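Local coordinates for periplasmic chaperone Spy (Escherichia coli, PDB 5WO2), which acts as an ATP-independent periplasmic chaperone that suppresses protein aggregation and lets substrate proteins fold while bound to its cradle-shaped homodimer, at the interface of chains A and B. Sequence-based numbering; all coordinates share one arbitrary frame. Chains: chain A/B, Periplasmic chaperone Spy.

The interface of chains A and B. Residues chain A 34, 37-38, 41; chain B 89, 92-93.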
loop_
_atom_site.group_PDB
_atom_site.type_symbol
_atom_site.label_atom_id
_atom_site.label_comp_id
_atom_site.label_asym_id
_atom_site.label_seq_id
_atom_site.Cartn_x
_atom_site.Cartn_y
_atom_site.Cartn_z
ATOM N N ARG A 34 1.887 10.946 -7.233
ATOM C CA ARG A 34 2.815 11.622 -6.334
ATOM C C ARG A 34 2.705 13.136 -6.409
ATOM O O ARG A 34 2.747 13.785 -5.381
ATOM C CB ARG A 34 4.281 11.231 -6.616
ATOM C CG ARG A 34 4.691 9.836 -6.149
ATOM C CD ARG A 34 4.645 9.691 -4.628
ATOM N NE ARG A 34 5.822 10.241 -3.937
ATOM C CZ ARG A 34 5.857 10.426 -2.617
ATOM N NH1 ARG A 34 4.796 10.111 -1.877
ATOM N NH2 ARG A 34 6.943 10.931 -2.035
ATOM N N MET A 37 -0.299 14.168 -4.480
ATOM C CA MET A 37 -0.029 14.105 -3.052
ATOM C C MET A 37 0.854 15.273 -2.609
ATOM O O MET A 37 0.619 15.861 -1.547
ATOM C CB MET A 37 0.622 12.774 -2.651
ATOM C CG MET A 37 -0.316 11.586 -2.702
ATOM S SD MET A 37 0.550 10.060 -2.246
ATOM C CE MET A 37 1.269 10.577 -0.672
ATOM N N HIS A 38 1.823 15.641 -3.433
ATOM C CA HIS A 38 2.757 16.692 -3.072
ATOM C C HIS A 38 1.989 17.988 -2.888
ATOM O O HIS A 38 2.275 18.749 -1.949
ATOM C CB HIS A 38 3.837 16.871 -4.131
ATOM C CG HIS A 38 5.060 17.593 -3.639
ATOM N ND1 HIS A 38 6.203 17.726 -4.386
ATOM C CD2 HIS A 38 5.286 18.269 -2.487
ATOM C CE1 HIS A 38 7.118 18.380 -3.693
ATOM N NE2 HIS A 38 6.571 18.755 -2.545
ATOM N N ILE A 41 0.260 18.033 0.392
ATOM C CA ILE A 41 1.130 18.001 1.545
ATOM C C ILE A 41 1.876 19.335 1.726
ATOM O O ILE A 41 1.958 19.808 2.846
ATOM C CB ILE A 41 2.146 16.852 1.456
ATOM C CG1 ILE A 41 1.454 15.535 1.789
ATOM C CG2 ILE A 41 3.303 17.087 2.425
ATOM C CD1 ILE A 41 2.299 14.314 1.512
ATOM N N ASN B 89 10.897 19.374 0.063
ATOM C CA ASN B 89 10.270 19.214 -1.256
ATOM C C ASN B 89 11.226 18.470 -2.185
ATOM O O ASN B 89 10.799 17.635 -2.942
ATOM C CB ASN B 89 9.857 20.544 -1.867
ATOM C CG ASN B 89 8.591 21.100 -1.231
ATOM O OD1 ASN B 89 7.691 20.364 -0.886
ATOM N ND2 ASN B 89 8.567 22.403 -1.017
ATOM N N PHE B 92 11.144 14.845 -1.389
ATOM C CA PHE B 92 9.869 14.296 -1.770
ATOM C C PHE B 92 9.964 13.717 -3.190
ATOM O O PHE B 92 9.372 12.676 -3.503
ATOM C CB PHE B 92 8.768 15.385 -1.670
ATOM C CG PHE B 92 7.354 14.826 -1.686
ATOM C CD1 PHE B 92 6.718 14.529 -2.883
ATOM C CD2 PHE B 92 6.666 14.580 -0.503
ATOM C CE1 PHE B 92 5.408 13.969 -2.913
ATOM C CE2 PHE B 92 5.361 14.043 -0.526
ATOM C CZ PHE B 92 4.748 13.730 -1.726
ATOM N N GLU B 93 10.706 14.395 -4.045
ATOM C CA GLU B 93 10.819 13.981 -5.443
ATOM C C GLU B 93 11.531 12.634 -5.579
ATOM O O GLU B 93 11.331 11.922 -6.553
ATOM C CB GLU B 93 11.587 15.036 -6.238
ATOM C CG GLU B 93 10.984 16.413 -6.116
ATOM C CD GLU B 93 9.511 16.436 -6.480
ATOM O OE1 GLU B 93 9.078 15.798 -7.470
ATOM O OE2 GLU B 93 8.795 17.073 -5.719
HETATM O O HOH W 1 7.605 11.907 -5.693
#
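B:Phe92 is inserted between A:Arg34 and A:His38, its ring sandwiched by a guanidinium on one face and an imidazole on the other. The guanidinium of A:Arg34 lies almost parallel to the ring, 5° between the planes, and its NH2 sits over the middle, 3.5 Å from the centroid of the B:Phe92 ring, in a cation-pi contact. On the opposite face the A:His38 imidazole is stacked with an offset, its CG 3.6 Å from B:Phe92 CD1 near the rim, the planes tilted by 23°. The tip of the ring points at helix 31-41 of chain A, where A:Ile41 CD1 touches B:Phe92 CE2 at 3.7 Å.

Polar contacts at the periphery help to hold the two flat partners, above all the imidazole. A:His38 NE2 donates a short, nearly straight hydrogen bond (2.6 Å) to the side-chain carbonyl OD1 of B:Asn89; the acceptor lies close to the imidazole plane, whereas the donor stands above the carbonyl plane. With CG anti to the backbone N (chi1 -161°), A:His38 reaches across to B:Asn89 while its CB packs against B:Phe92 CE1. Carboxylate oxygen OE2 of B:Glu93 lies beside the ND1–CE1 edge of A:His38, an approach too close to be trusted and not a hydrogen bond. A:Arg34, bent at chi2 and chi3 to fold its guanidinium over the phenyl face, also reaches the backbone carbonyl of B:Phe92: NE through a water, NH2 by a weak direct bond. Repeated by the two-fold axis, this patch of the LTXXQ-family part of Spy joins helix 31-41 of one subunit to helix 82-94 of the other, helping to hold together the homodimeric cradle that binds substrates.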